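Local coordinates for protein aromatic-amino-acid aminotransferase (Burkholderia pseudomallei, PDB 4F4E) that probably transfers amino groups from aromatic amino acids such as tyrosine to 2-oxoglutarate, using pyridoxal 5'-phosphate bound covalently to a lysine, at residues Ala144-Ser149 with Gly195-Leu200; Arg228-Leu233 with Asn260-Ser265. All coordinates share one frame; numbering follows the deposited sequence.

Contact 1 of 2, residues Ala144-Ser149 with Gly195-Leu200; sequences AKVAIS and GTIVVL
Three main-chain hydrogen bonds join K145 and A147 to I197 and V199, in neighbouring parallel strands. I197 N gives to K145 O (2.9 Å), A147 N to I197 O and V199 N to A147 O, each with an N-H...O angle of at least 170°. A147 thus spends both its amide and its carbonyl on the partner strand, the regular parallel pattern. CA-H groups lean on the same acceptors: V146 CA lies 3.3 Å from I197 O.

Past both ends of this run, water takes over where direct bonding stops. One molecule accepts from K145 N and donates to T196 OG1; another accepts from S149 N (2.9 Å) and donates to V199 O. The S149 and V199 backbones are therefore bridged by water. T196 OG1 also bonds E193 O, and S149 OG bonds P151 O and H205 NE2.

Apolar packing gathers on the face carrying V146, I197 and V199. V146 divides its two methyls: CG1, anti to the backbone N (chi1 174°), meets V199 CG2 at 3.8 Å, while CG2 meets I197 CD1 at 3.9 Å. That same CD1 reaches back to A144 CB. The side chains of I148 and V199 lie side by side, pointing the same way, with CG2 of I148 4.1 Å from CG2 of V199. On the other face the A147 methyl, CB, nears T196 CG2 (4.3 Å) and is met by Y192.

The pair belongs to the large mixed sheet of the pyridoxal-phosphate-dependent aminotransferase fold. Strand 167-174 bonds to the outer side of 146-150, with Y170 OH also reaching V199 O. Helix 154-162 covers V146 and V199 through F160, and helix 182-189 meets V198 and L200 on the other face.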
loop_
_atom_site.group_PDB
_atom_site.type_symbol
_atom_site.label_atom_id
_atom_site.label_comp_id
_atom_site.label_asym_id
_atom_site.label_seq_id
_atom_site.Cartn_x
_atom_site.Cartn_y
_atom_site.Cartn_z
ATOM N N ALA A 144 -19.869 -9.869 12.719
ATOM C CA ALA A 144 -19.782 -8.672 13.578
ATOM C C ALA A 144 -20.187 -7.404 12.832
ATOM O O ALA A 144 -19.913 -7.276 11.665
ATOM C CB ALA A 144 -18.359 -8.516 14.150
ATOM N N LYS A 145 -20.851 -6.460 13.513
ATOM C CA LYS A 145 -21.111 -5.166 12.942
ATOM C C LYS A 145 -20.008 -4.211 13.408
ATOM O O LYS A 145 -19.318 -4.484 14.385
ATOM C CB LYS A 145 -22.484 -4.660 13.343
ATOM C CG LYS A 145 -23.621 -5.581 12.845
ATOM C CD LYS A 145 -24.960 -5.086 13.315
ATOM C CE LYS A 145 -26.026 -6.100 12.927
ATOM N NZ LYS A 145 -27.130 -5.993 13.901
ATOM N N VAL A 146 -19.883 -3.101 12.703
ATOM C CA VAL A 146 -18.954 -2.047 13.037
ATOM C C VAL A 146 -19.718 -0.798 13.373
ATOM O O VAL A 146 -20.617 -0.391 12.612
ATOM C CB VAL A 146 -18.036 -1.760 11.852
ATOM C CG1 VAL A 146 -17.151 -0.549 12.148
ATOM C CG2 VAL A 146 -17.226 -2.984 11.549
ATOM N N ALA A 147 -19.364 -0.161 14.487
ATOM C CA ALA A 147 -20.010 1.059 14.952
ATOM C C ALA A 147 -19.020 2.193 14.885
ATOM O O ALA A 147 -17.934 2.080 15.424
ATOM C CB ALA A 147 -20.510 0.896 16.379
ATOM N N ILE A 148 -19.444 3.278 14.235
ATOM C CA ILE A 148 -18.661 4.490 14.068
ATOM C C ILE A 148 -19.348 5.688 14.701
ATOM O O ILE A 148 -20.558 5.660 14.942
ATOM C CB ILE A 148 -18.342 4.759 12.572
ATOM C CG1 ILE A 148 -19.606 5.004 11.739
ATOM C CG2 ILE A 148 -17.554 3.600 12.036
ATOM C CD1 ILE A 148 -19.323 5.585 10.350
ATOM N N SER A 149 -18.603 6.777 14.922
ATOM C CA SER A 149 -19.240 7.964 15.496
ATOM C C SER A 149 -20.183 8.624 14.511
ATOM O O SER A 149 -19.931 8.621 13.294
ATOM C CB SER A 149 -18.209 8.962 16.019
ATOM O OG SER A 149 -17.326 9.461 15.011
ATOM N N GLY A 195 -18.686 -8.659 20.396
ATOM C CA GLY A 195 -17.904 -8.735 19.137
ATOM C C GLY A 195 -18.088 -7.541 18.229
ATOM O O GLY A 195 -17.375 -7.418 17.207
ATOM N N THR A 196 -19.059 -6.680 18.538
ATOM C CA THR A 196 -19.243 -5.456 17.752
ATOM C C THR A 196 -17.950 -4.651 17.839
ATOM O O THR A 196 -17.374 -4.502 18.908
ATOM C CB THR A 196 -20.415 -4.589 18.292
ATOM O OG1 THR A 196 -21.614 -5.389 18.331
ATOM C CG2 THR A 196 -20.609 -3.288 17.473
ATOM N N ILE A 197 -17.507 -4.176 16.680
ATOM C CA ILE A 197 -16.260 -3.476 16.542
ATOM C C ILE A 197 -16.594 -1.996 16.650
ATOM O O ILE A 197 -17.326 -1.454 15.825
ATOM C CB ILE A 197 -15.618 -3.768 15.187
ATOM C CG1 ILE A 197 -15.314 -5.265 15.006
ATOM C CG2 ILE A 197 -14.422 -2.853 14.949
ATOM C CD1 ILE A 197 -15.396 -5.714 13.557
ATOM N N VAL A 198 -16.028 -1.319 17.651
ATOM C CA VAL A 198 -16.350 0.068 17.906
ATOM C C VAL A 198 -15.154 0.963 17.526
ATOM O O VAL A 198 -14.123 0.879 18.149
ATOM C CB VAL A 198 -16.729 0.294 19.388
ATOM C CG1 VAL A 198 -17.205 1.742 19.561
ATOM C CG2 VAL A 198 -17.853 -0.680 19.857
ATOM N N VAL A 199 -15.313 1.784 16.497
ATOM C CA VAL A 199 -14.233 2.628 15.972
ATOM C C VAL A 199 -14.264 3.937 16.752
ATOM O O VAL A 199 -15.243 4.662 16.706
ATOM C CB VAL A 199 -14.385 2.882 14.473
ATOM C CG1 VAL A 199 -13.282 3.792 13.944
ATOM C CG2 VAL A 199 -14.476 1.563 13.718
ATOM N N LEU A 200 -13.204 4.186 17.501
ATOM C CA LEU A 200 -13.103 5.261 18.464
ATOM C C LEU A 200 -11.915 6.153 18.109
ATOM O O LEU A 200 -10.764 5.674 18.028
ATOM C CB LEU A 200 -12.880 4.657 19.862
ATOM C CG LEU A 200 -14.056 3.840 20.415
ATOM C CD1 LEU A 200 -13.632 2.849 21.534
ATOM C CD2 LEU A 200 -15.132 4.809 20.924
HETATM O O HOH W 1 -21.895 -7.100 16.266
HETATM O O HOH W 2 -15.754 6.434 14.404
#

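Contact 2 of 2, residues Arg228-Leu233 with Asn260-Ser265; sequences RLVPFL and NVFVSS
F262 CB sits over the centre of one face of the F232 ring, a CH-pi contact 3.6 Å from the centroid. At the edge of that ring, near its plane, S264 N lies 3.7 Å from F232 CE1. With CG anti to the backbone N (chi1 -155°), the F232 ring is laid against the neighbouring strand, one face to F262 CB. The two phenyl planes are inclined at 43° and the rings meet obliquely. P231 O is at the edge of the F262 ring, and V230 CG1 approaches that ring obliquely, 3.9 Å from F262 CD1.

Strands 230-235 and 261-266 with helix 249-256 make a beta-alpha-beta unit, so the strands run parallel. F262 N bonds to P231 O, L233 N to F262 O and S264 N to L233 O (2.8 Å). The first is the straightest of the three; in the second, the L233 N donor lies 25° off the carbonyl plane of F262. P231 lacks an amide hydrogen, and its CD packs 3.3 Å from N260 O.

On the opposite face L233, in one of its two conformers, brings CD1 to V261 CG1 at 3.9 Å, and P231 CG meets V261 CG2. F254 of helix 249-256 packs on P231, L233 and V261. On the phenylalanine face, helix 125-140 brings L130 to F232 and L137 to F262, while L24 of the second subunit packs on V230 and F262.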
loop_
_atom_site.group_PDB
_atom_site.type_symbol
_atom_site.label_atom_id
_atom_site.label_comp_id
_atom_site.label_asym_id
_atom_site.label_seq_id
_atom_site.Cartn_x
_atom_site.Cartn_y
_atom_site.Cartn_z
ATOM N N ARG A 228 -17.987 -7.030 26.057
ATOM C CA ARG A 228 -17.095 -7.765 25.152
ATOM C C ARG A 228 -17.155 -7.219 23.725
ATOM O O ARG A 228 -17.192 -7.962 22.758
ATOM C CB ARG A 228 -17.367 -9.258 25.225
ATOM C CG ARG A 228 -17.404 -9.741 26.680
ATOM C CD ARG A 228 -17.400 -11.250 26.777
ATOM N NE ARG A 228 -18.701 -11.817 26.390
ATOM C CZ ARG A 228 -18.953 -12.512 25.271
ATOM N NH1 ARG A 228 -18.003 -12.762 24.354
ATOM N NH2 ARG A 228 -20.196 -12.956 25.063
ATOM N N LEU A 229 -17.118 -5.895 23.640
ATOM C CA LEU A 229 -16.985 -5.210 22.373
ATOM C C LEU A 229 -15.506 -5.195 21.983
ATOM O O LEU A 229 -14.627 -5.377 22.823
ATOM C CB LEU A 229 -17.538 -3.800 22.490
ATOM C CG LEU A 229 -18.938 -3.743 23.128
ATOM C CD1 LEU A 229 -19.429 -2.316 22.967
ATOM C CD2 LEU A 229 -19.933 -4.725 22.509
ATOM N N VAL A 230 -15.230 -4.959 20.709
ATOM C CA VAL A 230 -13.850 -4.940 20.217
ATOM C C VAL A 230 -13.536 -3.496 19.910
ATOM O O VAL A 230 -14.040 -2.923 18.938
ATOM C CB VAL A 230 -13.696 -5.805 18.952
ATOM C CG1 VAL A 230 -12.251 -5.683 18.412
ATOM C CG2 VAL A 230 -14.114 -7.253 19.243
ATOM N N PRO A 231 -12.699 -2.865 20.749
ATOM C CA PRO A 231 -12.364 -1.464 20.499
ATOM C C PRO A 231 -11.312 -1.342 19.394
ATOM O O PRO A 231 -10.290 -2.021 19.427
ATOM C CB PRO A 231 -11.805 -0.987 21.830
ATOM C CG PRO A 231 -11.205 -2.212 22.430
ATOM C CD PRO A 231 -12.021 -3.394 21.937
ATOM N N PHE A 232 -11.586 -0.435 18.470
ATOM C CA PHE A 232 -10.697 -0.164 17.372
ATOM C C PHE A 232 -10.359 1.307 17.470
ATOM O O PHE A 232 -11.089 2.193 16.978
ATOM C CB PHE A 232 -11.302 -0.577 15.994
ATOM C CG PHE A 232 -10.253 -0.876 14.929
ATOM C CD1 PHE A 232 -9.043 -0.158 14.864
ATOM C CD2 PHE A 232 -10.487 -1.834 13.980
ATOM C CE1 PHE A 232 -8.077 -0.459 13.883
ATOM C CE2 PHE A 232 -9.520 -2.134 12.994
ATOM C CZ PHE A 232 -8.316 -1.459 12.961
ATOM N N LEU A 233 -9.236 1.609 18.131
ATOM C CA LEU A 233 -8.847 3.009 18.303
ATOM C C LEU A 233 -8.173 3.501 17.021
ATOM O O LEU A 233 -7.380 2.778 16.393
ATOM C CB LEU A 233 -7.933 3.168 19.525
ATOM C CG LEU A 233 -8.648 2.967 20.867
ATOM C CD1 LEU A 233 -7.661 2.574 21.939
ATOM C CD2 LEU A 233 -9.382 4.250 21.275
ATOM N N ASN A 260 -8.444 -7.096 24.377
ATOM C CA ASN A 260 -7.904 -7.149 23.048
ATOM C C ASN A 260 -8.337 -5.857 22.357
ATOM O O ASN A 260 -9.552 -5.521 22.372
ATOM C CB ASN A 260 -8.403 -8.366 22.328
ATOM C CG ASN A 260 -7.956 -9.659 23.020
ATOM O OD1 ASN A 260 -8.761 -10.519 23.274
ATOM N ND2 ASN A 260 -6.671 -9.762 23.361
ATOM N N VAL A 261 -7.362 -5.100 21.867
ATOM C CA VAL A 261 -7.576 -3.746 21.371
ATOM C C VAL A 261 -6.881 -3.672 20.031
ATOM O O VAL A 261 -5.755 -4.159 19.893
ATOM C CB VAL A 261 -6.943 -2.662 22.295
ATOM C CG1 VAL A 261 -7.260 -1.252 21.784
ATOM C CG2 VAL A 261 -7.391 -2.814 23.748
ATOM N N PHE A 262 -7.549 -3.102 19.041
ATOM C CA PHE A 262 -6.937 -2.758 17.758
ATOM C C PHE A 262 -6.642 -1.268 17.754
ATOM O O PHE A 262 -7.452 -0.491 18.271
ATOM C CB PHE A 262 -7.883 -3.090 16.604
ATOM C CG PHE A 262 -7.973 -4.561 16.292
ATOM C CD1 PHE A 262 -8.543 -5.427 17.177
ATOM C CD2 PHE A 262 -7.539 -5.041 15.086
ATOM C CE1 PHE A 262 -8.653 -6.760 16.898
ATOM C CE2 PHE A 262 -7.632 -6.374 14.794
ATOM C CZ PHE A 262 -8.197 -7.240 15.695
ATOM N N VAL A 263 -5.485 -0.871 17.203
ATOM C CA VAL A 263 -5.093 0.533 17.121
ATOM C C VAL A 263 -4.541 0.830 15.744
ATOM O O VAL A 263 -3.503 0.283 15.364
ATOM C CB VAL A 263 -3.997 0.918 18.135
ATOM C CG1 VAL A 263 -3.717 2.415 18.070
ATOM C CG2 VAL A 263 -4.413 0.509 19.574
ATOM N N SER A 264 -5.228 1.681 14.989
ATOM C CA SER A 264 -4.643 2.236 13.768
ATOM C C SER A 264 -4.003 3.566 14.152
ATOM O O SER A 264 -4.684 4.452 14.712
ATOM C CB SER A 264 -5.689 2.504 12.704
ATOM O OG SER A 264 -5.165 3.433 11.748
ATOM N N SER A 265 -2.714 3.689 13.889
ATOM C CA SER A 265 -2.000 4.922 14.090
ATOM C C SER A 265 -1.410 5.454 12.758
ATOM O O SER A 265 -1.139 4.678 11.830
ATOM C CB SER A 265 -0.916 4.783 15.160
ATOM O OG SER A 265 0.119 3.927 14.793
#

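Contacts 1 and 2 are both buried parallel pairings in one mixed sheet, their centres about 9 Å apart. Strands 197-201 and 230-235 are neighbours, so the contacts join directly: T196 O and V198 N are probably hydrogen-bonded to V230 N and V230 O. In one conformer of L233, its CD2 also packs on L200 CB. The order 146-150, 197-201, 230-235, 261-266 makes them consecutive slices of the sheet. Their chemistry differs: contact 1 packs aliphatic branches and uses water at both ends, whereas contact 2 centres on phenylalanines. Contact 2 is also touched by the second subunit; contact 1 lies wholly within its own chain.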